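PDB 4XVH: carbohydrate esterase family 2 (CE2) from Chaetomium olivicolor, which probably removes acetyl groups from xylan and related plant polysaccharides, joining an SGNH-type esterase domain to a beta-sandwich carbohydrate-binding domain. Local coordinates for residues Y123-N133 / V301-H312; R248-S256 / L319-L327. All coordinates share one frame; numbering follows the deposited sequence.

Contact 1: Y123-N133 / V301-H312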
ATOM      1  N   TYR A 123      -2.800  -8.179   1.559  1.00 15.42           N
ATOM      2  CA  TYR A 123      -2.610  -9.636   1.647  1.00 17.03           C
ATOM      3  C   TYR A 123      -3.920 -10.355   1.947  1.00 17.80           C
ATOM      4  O   TYR A 123      -4.577 -10.033   2.944  1.00 17.26           O
ATOM      5  CB  TYR A 123      -1.584  -9.915   2.759  1.00 17.70           C
ATOM      6  CG  TYR A 123      -1.130 -11.347   2.937  1.00 18.42           C
ATOM      7  CD1 TYR A 123      -1.968 -12.292   3.535  1.00 18.43           C
ATOM      8  CD2 TYR A 123       0.148 -11.742   2.541  1.00 18.28           C
ATOM      9  CE1 TYR A 123      -1.564 -13.593   3.715  1.00 21.18           C
ATOM     10  CE2 TYR A 123       0.583 -13.053   2.723  1.00 21.02           C
ATOM     11  CZ  TYR A 123      -0.282 -13.976   3.307  1.00 22.71           C
ATOM     12  OH  TYR A 123       0.110 -15.283   3.490  1.00 23.41           O
ATOM     13  N   GLY A 124      -4.300 -11.344   1.137  1.00 13.91           N
ATOM     14  CA  GLY A 124      -5.408 -12.219   1.528  1.00 14.82           C
ATOM     15  C   GLY A 124      -6.792 -11.585   1.587  1.00 17.27           C
ATOM     16  O   GLY A 124      -7.766 -12.235   2.000  1.00 17.93           O
ATOM     17  N   LEU A 125      -6.888 -10.329   1.131  1.00 16.11           N
ATOM     18  CA  LEU A 125      -8.094  -9.520   1.352  1.00 15.84           C
ATOM     19  C   LEU A 125      -9.345 -10.155   0.712  1.00 17.49           C
ATOM     20  O   LEU A 125     -10.416 -10.202   1.325  1.00 17.10           O
ATOM     21  CB  LEU A 125      -7.860  -8.099   0.813  1.00 13.29           C
ATOM     22  CG  LEU A 125      -8.844  -6.993   1.209  1.00 12.99           C
ATOM     23  CD1 LEU A 125      -8.166  -5.606   1.037  1.00 11.58           C
ATOM     24  CD2 LEU A 125     -10.173  -7.062   0.401  1.00 17.26           C
ATOM     25  N   ASP A 126      -9.204 -10.648  -0.520  1.00 18.37           N
ATOM     26  CA  ASP A 126     -10.343 -11.229  -1.230  1.00 19.92           C
ATOM     27  C   ASP A 126     -10.538 -12.688  -0.844  1.00 20.59           C
ATOM     28  O   ASP A 126     -11.432 -13.353  -1.381  1.00 20.48           O
ATOM     29  CB  ASP A 126     -10.148 -11.148  -2.761  1.00 22.43           C
ATOM     30  CG  ASP A 126     -10.396  -9.746  -3.334  1.00 24.49           C
ATOM     31  OD1 ASP A 126     -10.466  -8.779  -2.579  1.00 23.01           O
ATOM     32  OD2 ASP A 126     -10.505  -9.605  -4.573  1.00 26.85           O
ATOM     33  N   GLY A 127      -9.667 -13.223   0.012  1.00 19.01           N
ATOM     34  CA  GLY A 127      -9.719 -14.656   0.271  1.00 22.73           C
ATOM     35  C   GLY A 127     -10.782 -14.992   1.309  1.00 26.73           C
ATOM     36  O   GLY A 127     -11.120 -14.164   2.143  1.00 28.89           O
ATOM     37  N   THR A 128     -11.326 -16.202   1.238  1.00 28.80           N
ATOM     38  CA  THR A 128     -12.234 -16.707   2.256  1.00 30.58           C
ATOM     39  C   THR A 128     -11.417 -17.610   3.180  1.00 30.37           C
ATOM     40  O   THR A 128     -10.883 -18.611   2.708  1.00 29.75           O
ATOM     41  CB  THR A 128     -13.389 -17.534   1.633  1.00 52.73           C
ATOM     42  OG1 THR A 128     -14.014 -16.803   0.566  1.00 51.67           O
ATOM     43  CG2 THR A 128     -14.421 -17.920   2.694  1.00 54.40           C
ATOM     44  N   PHE A 129     -11.275 -17.270   4.458  1.00 29.92           N
ATOM     45  CA  PHE A 129     -10.499 -18.150   5.343  1.00 29.81           C
ATOM     46  C   PHE A 129     -11.181 -19.518   5.419  1.00 29.76           C
ATOM     47  O   PHE A 129     -12.394 -19.583   5.471  1.00 30.93           O
ATOM     48  CB  PHE A 129     -10.346 -17.551   6.744  1.00 29.22           C
ATOM     49  CG  PHE A 129      -9.467 -18.367   7.654  1.00 29.15           C
ATOM     50  CD1 PHE A 129      -9.987 -19.427   8.378  1.00 30.41           C
ATOM     51  CD2 PHE A 129      -8.118 -18.071   7.777  1.00 28.51           C
ATOM     52  CE1 PHE A 129      -9.182 -20.175   9.200  1.00 31.56           C
ATOM     53  CE2 PHE A 129      -7.306 -18.819   8.598  1.00 29.52           C
ATOM     54  CZ  PHE A 129      -7.838 -19.873   9.309  1.00 30.96           C
ATOM     55  N   PRO A 130     -10.405 -20.615   5.386  1.00 28.66           N
ATOM     56  CA  PRO A 130      -8.948 -20.683   5.231  1.00 28.24           C
ATOM     57  C   PRO A 130      -8.558 -20.683   3.750  1.00 27.86           C
ATOM     58  O   PRO A 130      -9.277 -21.297   2.960  1.00 28.91           O
ATOM     59  CB  PRO A 130      -8.588 -22.020   5.896  1.00 27.81           C
ATOM     60  CG  PRO A 130      -9.786 -22.859   5.665  1.00 29.53           C
ATOM     61  CD  PRO A 130     -10.969 -21.920   5.767  1.00 30.65           C
ATOM     62  N   CYS A 131      -7.461 -20.024   3.388  1.00 23.89           N
ATOM     63  CA  CYS A 131      -7.036 -19.977   1.993  1.00 26.75           C
ATOM     64  C   CYS A 131      -5.548 -19.676   1.894  1.00 24.86           C
ATOM     65  O   CYS A 131      -4.965 -19.063   2.799  1.00 22.65           O
ATOM     66  CB  CYS A 131      -7.843 -18.932   1.202  1.00 26.02           C
ATOM     67  SG  CYS A 131      -7.901 -17.267   2.001  1.00 26.42           S
ATOM     68  N   THR A 132      -4.930 -20.132   0.803  1.00 24.17           N
ATOM     69  CA  THR A 132      -3.551 -19.746   0.500  1.00 24.21           C
ATOM     70  C   THR A 132      -3.519 -18.424  -0.258  1.00 22.10           C
ATOM     71  O   THR A 132      -4.204 -18.252  -1.267  1.00 20.85           O
ATOM     72  CB  THR A 132      -2.840 -20.849  -0.312  1.00 26.46           C
ATOM     73  OG1 THR A 132      -2.725 -22.009   0.520  1.00 27.14           O
ATOM     74  CG2 THR A 132      -1.463 -20.400  -0.729  1.00 25.62           C
ATOM     75  N   ASN A 133      -2.753 -17.474   0.257  1.00 19.66           N
ATOM     76  CA  ASN A 133      -2.642 -16.174  -0.398  1.00 20.91           C
ATOM     77  C   ASN A 133      -2.058 -16.341  -1.783  1.00 21.13           C
ATOM     78  O   ASN A 133      -1.198 -17.202  -1.998  1.00 19.77           O
ATOM     79  CB  ASN A 133      -1.762 -15.220   0.401  1.00 21.07           C
ATOM     80  CG  ASN A 133      -1.822 -13.795  -0.139  1.00 21.62           C
ATOM     81  OD1 ASN A 133      -2.915 -13.231  -0.332  1.00 20.60           O
ATOM     82  ND2 ASN A 133      -0.658 -13.204  -0.381  1.00 20.79           N
ATOM     83  N   VAL A 301     -12.167 -13.287   8.649  1.00 19.13           N
ATOM     84  CA  VAL A 301     -10.867 -12.863   8.163  1.00 17.55           C
ATOM     85  C   VAL A 301     -10.587 -13.419   6.764  1.00 18.50           C
ATOM     86  O   VAL A 301     -11.290 -14.331   6.306  1.00 19.07           O
ATOM     87  CB  VAL A 301      -9.731 -13.306   9.141  1.00 21.85           C
ATOM     88  CG1 VAL A 301      -9.841 -12.597  10.473  1.00 17.77           C
ATOM     89  CG2 VAL A 301      -9.773 -14.846   9.346  1.00 21.73           C
ATOM     90  N   GLY A 302      -9.550 -12.887   6.118  1.00 17.26           N
ATOM     91  CA  GLY A 302      -9.098 -13.398   4.837  1.00 20.16           C
ATOM     92  C   GLY A 302      -7.980 -14.407   5.060  1.00 20.32           C
ATOM     93  O   GLY A 302      -7.891 -14.986   6.149  1.00 20.45           O
ATOM     94  N   CYS A 303      -7.131 -14.621   4.052  1.00 19.72           N
ATOM     95  CA  CYS A 303      -6.115 -15.688   4.154  1.00 20.29           C
ATOM     96  C   CYS A 303      -5.184 -15.391   5.315  1.00 19.80           C
ATOM     97  O   CYS A 303      -4.751 -14.240   5.494  1.00 18.02           O
ATOM     98  CB  CYS A 303      -5.300 -15.815   2.864  1.00 17.46           C
ATOM     99  SG  CYS A 303      -6.343 -15.997   1.430  1.00 23.08           S
ATOM    100  N   ASP A 304      -4.864 -16.434   6.085  1.00 21.17           N
ATOM    101  CA  ASP A 304      -3.850 -16.326   7.148  1.00 21.21           C
ATOM    102  C   ASP A 304      -4.217 -15.235   8.152  1.00 19.47           C
ATOM    103  O   ASP A 304      -3.360 -14.459   8.598  1.00 18.74           O
ATOM    104  CB  ASP A 304      -2.466 -16.080   6.522  1.00 20.92           C
ATOM    105  CG  ASP A 304      -2.006 -17.265   5.666  1.00 22.17           C
ATOM    106  OD1 ASP A 304      -2.151 -18.414   6.147  1.00 22.61           O
ATOM    107  OD2 ASP A 304      -1.531 -17.054   4.518  1.00 21.34           O
ATOM    108  N   TYR A 305      -5.510 -15.184   8.496  1.00 19.42           N
ATOM    109  CA  TYR A 305      -6.045 -14.216   9.467  1.00 20.03           C
ATOM    110  C   TYR A 305      -5.830 -12.748   9.124  1.00 19.77           C
ATOM    111  O   TYR A 305      -5.813 -11.902  10.032  1.00 20.12           O
ATOM    112  CB  TYR A 305      -5.473 -14.496  10.867  1.00 21.55           C
ATOM    113  CG  TYR A 305      -5.677 -15.936  11.254  1.00 25.57           C
ATOM    114  CD1 TYR A 305      -6.874 -16.359  11.807  1.00 27.88           C
ATOM    115  CD2 TYR A 305      -4.696 -16.891  11.012  1.00 26.87           C
ATOM    116  CE1 TYR A 305      -7.078 -17.693  12.134  1.00 29.33           C
ATOM    117  CE2 TYR A 305      -4.898 -18.222  11.341  1.00 28.93           C
ATOM    118  CZ  TYR A 305      -6.095 -18.607  11.896  1.00 30.72           C
ATOM    119  OH  TYR A 305      -6.313 -19.926  12.222  1.00 33.23           O
ATOM    120  N   HIS A 306      -5.695 -12.418   7.838  1.00 18.81           N
ATOM    121  CA  HIS A 306      -5.553 -11.003   7.484  1.00 17.47           C
ATOM    122  C   HIS A 306      -6.915 -10.347   7.389  1.00 18.52           C
ATOM    123  O   HIS A 306      -7.930 -11.035   7.259  1.00 18.13           O
ATOM    124  CB  HIS A 306      -4.765 -10.817   6.180  1.00 17.51           C
ATOM    125  CG  HIS A 306      -3.293 -10.967   6.380  1.00 18.66           C
ATOM    126  ND1 HIS A 306      -2.730 -12.167   6.749  1.00 18.78           N
ATOM    127  CD2 HIS A 306      -2.287 -10.054   6.376  1.00 17.85           C
ATOM    128  CE1 HIS A 306      -1.424 -12.004   6.895  1.00 20.05           C
ATOM    129  NE2 HIS A 306      -1.136 -10.728   6.688  1.00 18.66           N
ATOM    130  N   PRO A 307      -6.947  -9.006   7.509  1.00 18.42           N
ATOM    131  CA  PRO A 307      -8.257  -8.340   7.467  1.00 16.83           C
ATOM    132  C   PRO A 307      -8.991  -8.548   6.132  1.00 16.22           C
ATOM    133  O   PRO A 307      -8.371  -8.535   5.050  1.00 15.72           O
ATOM    134  CB  PRO A 307      -7.901  -6.860   7.696  1.00 15.40           C
ATOM    135  CG  PRO A 307      -6.591  -6.910   8.546  1.00 13.61           C
ATOM    136  CD  PRO A 307      -5.857  -8.085   7.925  1.00 17.32           C
ATOM    137  N   ASN A 308     -10.299  -8.763   6.217  1.00 16.03           N
ATOM    138  CA  ASN A 308     -11.109  -8.919   5.009  1.00 16.14           C
ATOM    139  C   ASN A 308     -11.613  -7.557   4.536  1.00 17.34           C
ATOM    140  O   ASN A 308     -11.189  -6.533   5.054  1.00 14.07           O
ATOM    141  CB  ASN A 308     -12.273  -9.893   5.244  1.00 17.42           C
ATOM    142  CG  ASN A 308     -13.248  -9.427   6.307  1.00 18.77           C
ATOM    143  OD1 ASN A 308     -13.238  -8.270   6.741  1.00 18.77           O
ATOM    144  ND2 ASN A 308     -14.151 -10.335   6.697  1.00 20.27           N
ATOM    145  N   ALA A 309     -12.462  -7.546   3.515  1.00 18.33           N
ATOM    146  CA  ALA A 309     -12.871  -6.277   2.897  1.00 17.88           C
ATOM    147  C   ALA A 309     -13.618  -5.393   3.904  1.00 17.77           C
ATOM    148  O   ALA A 309     -13.393  -4.180   3.969  1.00 14.40           O
ATOM    149  CB  ALA A 309     -13.753  -6.560   1.637  1.00 15.38           C
ATOM    150  N   ALA A 310     -14.516  -5.997   4.692  1.00 17.39           N
ATOM    151  CA  ALA A 310     -15.290  -5.228   5.658  1.00 17.38           C
ATOM    152  C   ALA A 310     -14.399  -4.566   6.698  1.00 18.04           C
ATOM    153  O   ALA A 310     -14.611  -3.404   7.084  1.00 16.80           O
ATOM    154  CB  ALA A 310     -16.363  -6.127   6.363  1.00 19.56           C
ATOM    155  N   THR A 311     -13.417  -5.305   7.184  1.00 18.57           N
ATOM    156  CA  THR A 311     -12.519  -4.759   8.200  1.00 17.62           C
ATOM    157  C   THR A 311     -11.687  -3.611   7.634  1.00 17.14           C
ATOM    158  O   THR A 311     -11.508  -2.574   8.287  1.00 14.94           O
ATOM    159  CB  THR A 311     -11.600  -5.872   8.778  1.00 20.06           C
ATOM    160  OG1 THR A 311     -12.427  -6.868   9.414  1.00 18.56           O
ATOM    161  CG2 THR A 311     -10.626  -5.307   9.817  1.00 18.29           C
ATOM    162  N   HIS A 312     -11.187  -3.782   6.410  1.00 16.42           N
ATOM    163  CA  HIS A 312     -10.482  -2.684   5.762  1.00 14.38           C
ATOM    164  C   HIS A 312     -11.412  -1.474   5.554  1.00 14.58           C
ATOM    165  O   HIS A 312     -11.010  -0.355   5.766  1.00 15.51           O
ATOM    166  CB  HIS A 312      -9.927  -3.139   4.405  1.00 12.62           C
ATOM    167  CG  HIS A 312      -8.600  -3.823   4.486  1.00 13.78           C
ATOM    168  ND1 HIS A 312      -7.419  -3.134   4.702  1.00 13.94           N
ATOM    169  CD2 HIS A 312      -8.255  -5.133   4.356  1.00 13.77           C
ATOM    170  CE1 HIS A 312      -6.406  -3.982   4.682  1.00 15.18           C
ATOM    171  NE2 HIS A 312      -6.885  -5.210   4.494  1.00 14.52           N
TER
HETATM  172  O   HOH W   1      -5.829  -7.847   4.347  1.00 20.15           O
HETATM  173  O   HOH W   2     -13.355  -9.899   2.038  1.00 24.80           O
HETATM  174  O   HOH W   3      -5.677 -19.069   5.509  1.00 14.83           O
HETATM  175  O   HOH W   4      -1.070 -18.544   2.558  1.00 18.73           O
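Asp304 OD2 is gripped twice: Tyr123 OH donates to it at 2.6 Å, on the anti side and 27° out of the carboxylate plane, and water 4, itself held by Asn133 N, donates a second bond. With CG anti to the backbone N (chi1 -174°), the Tyr123 ring lies across His306 in a face-to-face stack, centroids 4.1 Å apart, CD1 poised over the centre of the imidazole. A leucine here has neither hydroxyl nor aromatic face, and would probably leave Asp304 OD2 without its phenol donor and the His306 face without its stacked ring. On the backbone, Gly124 O accepts Gly127 N, which closes a type I turn, and from the opposite face of its plane Cys303 N at 3.2 Å; the disulfide from Cys131 SG to Cys303 SG (2.1 Å) adds a covalent tie at Cys303. Farther out, Phe129 CZ comes 3.4 Å from Tyr305 CZ, the rings oblique. At the other end Leu125 CD1 meets His312 CD2 at 3.4 Å, and water 1 ties Tyr123 O and Pro307 O to His312 NE2, while His312 ND1 is bonded to Tyr144 N. Asn308 OD1 caps the helix by accepting from Thr311 N. His306 NE2 bonds Ser118 OG, the Ser-His pair expected of an SGNH hydrolase, and the bound polyether touches both Tyr123 and His306. Loop 123-133 follows helix 118-121 and precedes helix 144-151; the other segment ends in the first turn of helix 309-327.

Contact 2: R248-S256 / L319-L327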
ATOM      1  N   ARG A 248       6.552  19.149   6.056  1.00 26.26           N
ATOM      2  CA  ARG A 248       5.244  19.690   6.421  1.00 27.53           C
ATOM      3  C   ARG A 248       4.176  18.594   6.541  1.00 23.06           C
ATOM      4  O   ARG A 248       3.035  18.879   6.849  1.00 22.68           O
ATOM      5  CB  ARG A 248       4.784  20.722   5.388  1.00 31.58           C
ATOM      6  CG  ARG A 248       5.651  21.989   5.280  1.00 38.36           C
ATOM      7  CD  ARG A 248       5.256  22.817   4.033  1.00 42.79           C
ATOM      8  NE  ARG A 248       5.531  22.119   2.765  1.00 45.62           N
ATOM      9  CZ  ARG A 248       4.630  21.454   2.028  1.00 46.69           C
ATOM     10  NH1 ARG A 248       3.353  21.369   2.412  1.00 47.38           N
ATOM     11  NH2 ARG A 248       5.011  20.860   0.897  1.00 45.79           N
ATOM     12  N   ALA A 249       4.514  17.345   6.266  1.00 21.00           N
ATOM     13  CA  ALA A 249       3.457  16.324   6.264  1.00 20.69           C
ATOM     14  C   ALA A 249       2.953  16.038   7.670  1.00 21.99           C
ATOM     15  O   ALA A 249       3.729  16.117   8.630  1.00 22.73           O
ATOM     16  CB  ALA A 249       3.967  15.023   5.638  1.00 19.52           C
ATOM     17  N   HIS A 250       1.674  15.678   7.792  1.00 21.52           N
ATOM     18  CA  HIS A 250       1.186  15.083   9.030  1.00 22.40           C
ATOM     19  C   HIS A 250       1.358  13.568   8.972  1.00 22.07           C
ATOM     20  O   HIS A 250       1.213  12.961   7.905  1.00 16.39           O
ATOM     21  CB  HIS A 250      -0.276  15.438   9.279  1.00 21.70           C
ATOM     22  CG  HIS A 250      -0.461  16.848   9.748  1.00 23.95           C
ATOM     23  ND1 HIS A 250      -0.980  17.162  10.983  1.00 23.92           N
ATOM     24  CD2 HIS A 250      -0.168  18.029   9.153  1.00 25.43           C
ATOM     25  CE1 HIS A 250      -0.990  18.478  11.137  1.00 26.22           C
ATOM     26  NE2 HIS A 250      -0.522  19.027  10.032  1.00 26.38           N
ATOM     27  N   PHE A 251       1.668  12.964  10.119  1.00 17.54           N
ATOM     28  CA  PHE A 251       1.909  11.524  10.160  1.00 17.33           C
ATOM     29  C   PHE A 251       0.819  10.819  10.968  1.00 17.70           C
ATOM     30  O   PHE A 251       0.429  11.288  12.062  1.00 19.18           O
ATOM     31  CB  PHE A 251       3.311  11.244  10.748  1.00 18.50           C
ATOM     32  CG  PHE A 251       4.426  11.657   9.822  1.00 19.11           C
ATOM     33  CD1 PHE A 251       4.741  13.000   9.667  1.00 20.29           C
ATOM     34  CD2 PHE A 251       5.090  10.704   9.050  1.00 18.78           C
ATOM     35  CE1 PHE A 251       5.739  13.406   8.809  1.00 21.89           C
ATOM     36  CE2 PHE A 251       6.087  11.075   8.180  1.00 19.92           C
ATOM     37  CZ  PHE A 251       6.413  12.441   8.042  1.00 21.59           C
ATOM     38  N   PHE A 252       0.353   9.692  10.434  1.00 17.13           N
ATOM     39  CA  PHE A 252      -0.733   8.914  11.009  1.00 16.59           C
ATOM     40  C   PHE A 252      -0.217   7.516  11.315  1.00 16.88           C
ATOM     41  O   PHE A 252       0.019   6.704  10.406  1.00 17.65           O
ATOM     42  CB  PHE A 252      -1.935   8.922  10.048  1.00 16.31           C
ATOM     43  CG  PHE A 252      -2.473  10.318   9.848  1.00 16.69           C
ATOM     44  CD1 PHE A 252      -1.904  11.159   8.888  1.00 16.27           C
ATOM     45  CD2 PHE A 252      -3.415  10.850  10.722  1.00 17.26           C
ATOM     46  CE1 PHE A 252      -2.320  12.482   8.745  1.00 16.29           C
ATOM     47  CE2 PHE A 252      -3.847  12.209  10.567  1.00 17.20           C
ATOM     48  CZ  PHE A 252      -3.296  12.999   9.572  1.00 17.49           C
ATOM     49  N   LEU A 253      -0.032   7.261  12.608  1.00 17.12           N
ATOM     50  CA  LEU A 253       0.590   6.037  13.109  1.00 17.32           C
ATOM     51  C   LEU A 253      -0.461   5.089  13.675  1.00 18.12           C
ATOM     52  O   LEU A 253      -1.145   5.402  14.651  1.00 19.19           O
ATOM     53  CB  LEU A 253       1.635   6.378  14.180  1.00 17.09           C
ATOM     54  CG  LEU A 253       2.635   7.487  13.817  1.00 17.58           C
ATOM     55  CD1 LEU A 253       3.746   7.643  14.887  1.00 22.55           C
ATOM     56  CD2 LEU A 253       3.282   7.301  12.461  1.00 16.88           C
ATOM     57  N   LEU A 254      -0.609   3.940  13.048  1.00 17.35           N
ATOM     58  CA  LEU A 254      -1.688   3.018  13.412  1.00 17.54           C
ATOM     59  C   LEU A 254      -1.184   1.810  14.182  1.00 17.71           C
ATOM     60  O   LEU A 254      -0.110   1.296  13.907  1.00 16.66           O
ATOM     61  CB  LEU A 254      -2.419   2.499  12.162  1.00 17.13           C
ATOM     62  CG  LEU A 254      -3.454   3.373  11.446  1.00 17.42           C
ATOM     63  CD1 LEU A 254      -2.824   4.591  10.767  1.00 17.34           C
ATOM     64  CD2 LEU A 254      -4.243   2.488  10.414  1.00 23.28           C
ATOM     65  N   ASN A 255      -1.994   1.326  15.115  1.00 18.35           N
ATOM     66  CA  ASN A 255      -1.710   0.057  15.719  1.00 17.93           C
ATOM     67  C   ASN A 255      -2.380  -1.046  14.873  1.00 18.96           C
ATOM     68  O   ASN A 255      -3.061  -0.778  13.863  1.00 17.36           O
ATOM     69  CB  ASN A 255      -2.181   0.040  17.181  1.00 20.02           C
ATOM     70  CG  ASN A 255      -3.628   0.418  17.322  1.00 19.36           C
ATOM     71  OD1 ASN A 255      -4.334   0.506  16.333  1.00 19.61           O
ATOM     72  ND2 ASN A 255      -4.083   0.640  18.562  1.00 19.86           N
ATOM     73  N   SER A 256      -2.197  -2.279  15.285  1.00 19.09           N
ATOM     74  CA  SER A 256      -2.496  -3.413  14.409  1.00 17.94           C
ATOM     75  C   SER A 256      -3.818  -4.108  14.709  1.00 18.81           C
ATOM     76  O   SER A 256      -4.044  -4.545  15.838  1.00 18.60           O
ATOM     77  CB  SER A 256      -1.384  -4.447  14.532  1.00 17.20           C
ATOM     78  OG  SER A 256      -1.762  -5.607  13.836  1.00 16.50           O
ATOM     79  N   LEU A 319      -9.787   6.278   9.205  1.00 16.23           N
ATOM     80  CA  LEU A 319      -8.563   6.971   8.825  1.00 14.56           C
ATOM     81  C   LEU A 319      -8.859   8.191   7.962  1.00 14.74           C
ATOM     82  O   LEU A 319      -8.241   9.257   8.135  1.00 16.01           O
ATOM     83  CB  LEU A 319      -7.621   5.998   8.106  1.00 13.74           C
ATOM     84  CG  LEU A 319      -6.329   6.603   7.574  1.00 14.31           C
ATOM     85  CD1 LEU A 319      -5.503   7.217   8.724  1.00 14.18           C
ATOM     86  CD2 LEU A 319      -5.548   5.513   6.760  1.00 12.82           C
ATOM     87  N   ALA A 320      -9.822   8.068   7.052  1.00 14.39           N
ATOM     88  CA  ALA A 320     -10.202   9.228   6.260  1.00 14.94           C
ATOM     89  C   ALA A 320     -10.616  10.404   7.163  1.00 16.14           C
ATOM     90  O   ALA A 320     -10.190  11.554   6.948  1.00 17.15           O
ATOM     91  CB  ALA A 320     -11.329   8.874   5.298  1.00 16.10           C
ATOM     92  N   LYS A 321     -11.448  10.134   8.173  1.00 16.41           N
ATOM     93  CA  LYS A 321     -11.889  11.214   9.056  1.00 16.68           C
ATOM     94  C   LYS A 321     -10.715  11.811   9.859  1.00 18.71           C
ATOM     95  O   LYS A 321     -10.663  13.013  10.113  1.00 18.39           O
ATOM     96  CB  LYS A 321     -12.966  10.724  10.043  1.00 22.60           C
ATOM     97  CG  LYS A 321     -14.309  10.305   9.422  1.00 23.88           C
ATOM     98  CD  LYS A 321     -15.291  10.050  10.554  1.00 26.20           C
ATOM     99  CE  LYS A 321     -16.504   9.263  10.131  1.00 26.01           C
ATOM    100  NZ  LYS A 321     -17.212   8.729  11.374  1.00 25.24           N
ATOM    101  N   ALA A 322      -9.810  10.953  10.303  1.00 18.61           N
ATOM    102  CA  ALA A 322      -8.687  11.406  11.127  1.00 18.75           C
ATOM    103  C   ALA A 322      -7.740  12.304  10.324  1.00 18.93           C
ATOM    104  O   ALA A 322      -7.211  13.272  10.851  1.00 20.02           O
ATOM    105  CB  ALA A 322      -7.941  10.220  11.674  1.00 18.65           C
ATOM    106  N   ILE A 323      -7.483  11.941   9.070  1.00 16.88           N
ATOM    107  CA  ILE A 323      -6.624  12.736   8.213  1.00 15.71           C
ATOM    108  C   ILE A 323      -7.340  14.047   7.932  1.00 16.51           C
ATOM    109  O   ILE A 323      -6.736  15.145   8.040  1.00 17.40           O
ATOM    110  CB  ILE A 323      -6.295  11.999   6.884  1.00 15.84           C
ATOM    111  CG1 ILE A 323      -5.463  10.732   7.173  1.00 14.21           C
ATOM    112  CG2 ILE A 323      -5.611  12.948   5.912  1.00 17.36           C
ATOM    113  CD1 ILE A 323      -5.162   9.844   5.936  1.00 13.45           C
ATOM    114  N   ALA A 324      -8.626  13.938   7.587  1.00 16.60           N
ATOM    115  CA  ALA A 324      -9.423  15.131   7.279  1.00 17.49           C
ATOM    116  C   ALA A 324      -9.395  16.090   8.459  1.00 19.77           C
ATOM    117  O   ALA A 324      -9.238  17.309   8.268  1.00 20.51           O
ATOM    118  CB  ALA A 324     -10.910  14.771   6.914  1.00 17.65           C
ATOM    119  N   ALA A 325      -9.577  15.556   9.670  1.00 19.93           N
ATOM    120  CA  ALA A 325      -9.642  16.417  10.865  1.00 21.51           C
ATOM    121  C   ALA A 325      -8.312  17.125  11.061  1.00 22.29           C
ATOM    122  O   ALA A 325      -8.251  18.325  11.361  1.00 23.00           O
ATOM    123  CB  ALA A 325      -9.976  15.602  12.095  1.00 22.90           C
ATOM    124  N   ALA A 326      -7.235  16.359  10.907  1.00 21.56           N
ATOM    125  CA  ALA A 326      -5.896  16.894  11.096  1.00 22.79           C
ATOM    126  C   ALA A 326      -5.562  17.970  10.070  1.00 24.43           C
ATOM    127  O   ALA A 326      -4.876  18.943  10.392  1.00 24.22           O
ATOM    128  CB  ALA A 326      -4.849  15.765  11.029  1.00 20.39           C
ATOM    129  N   LEU A 327      -6.033  17.789   8.835  1.00 24.41           N
ATOM    130  CA  LEU A 327      -5.597  18.650   7.719  1.00 24.51           C
ATOM    131  C   LEU A 327      -6.591  19.768   7.400  1.00 25.05           C
ATOM    132  O   LEU A 327      -6.310  20.625   6.569  1.00 25.74           O
ATOM    133  CB  LEU A 327      -5.361  17.811   6.467  1.00 25.04           C
ATOM    134  CG  LEU A 327      -3.999  17.090   6.429  1.00 27.04           C
ATOM    135  CD1 LEU A 327      -3.824  16.177   7.592  1.00 27.45           C
ATOM    136  CD2 LEU A 327      -3.912  16.259   5.246  1.00 27.61           C
TER
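Phe252 fills the tight centre of this contact, its ring laid against the 319-327 part of helix 309-327. Ile323 CG1 sits over the middle of one face, 3.8 Å from the ring centroid and only 4° off the normal, a well-centred CH-pi contact. At the rim, Ala326 CB approaches CZ of Phe252 in the ring plane at 3.5 Å, and Leu327 CD1 comes to the same CZ at 3.8 Å. With only a methyl at Ala326, Phe252 comes near the helix backbone, its CE2 3.5 Å from Ala322 O. CG anti to the carbonyl carbon (chi1 -63°) goes with a ring directed at the helix; the ring of His290, on strand 289-292, stacks with it. Packing is slacker toward both ends. Leu254 CD1 reaches Leu319 CD1 only at 4.3 Å, although both residues are buried. At the partly exposed end, His250 and Leu327 pass alongside, running in opposite senses, CB of His250 lying 4.0 Å from Leu327 CD1, while His250 ND1 is hydrogen-bonded to His290 NE2. The axes of strand 250-254 and residues 319-327 of the helix run roughly antiparallel (152°), 9.8 Å apart at closest. The contact is mainly apolar: a C-terminal helix laid over one face of a five-stranded parallel sheet, with helices 228-243 and 270-285 on the other, the three-layer alpha/beta/alpha sandwich of SGNH hydrolases.

In the fold
Contacts 1 and 2 share helix 309-327, which starts in contact 1 and runs through to contact 2 near the C-terminus. Their centres lie about 25 Å apart and their nearest atoms about 7 Å, without touching. Along the chain the segments alternate: 123-133, 248-256, 301-312, 319-327. Contact 1 gathers two loops beside the ligand pocket, the first of them following strand 111-116 and helix 118-121, whereas contact 2 fastens the later part of the helix to strand 250-254 inside the parallel sheet. The same helix therefore connects the loop that carries His306 with the sheet core, consistent with a pocket built on loops at one end of an alpha/beta scaffold.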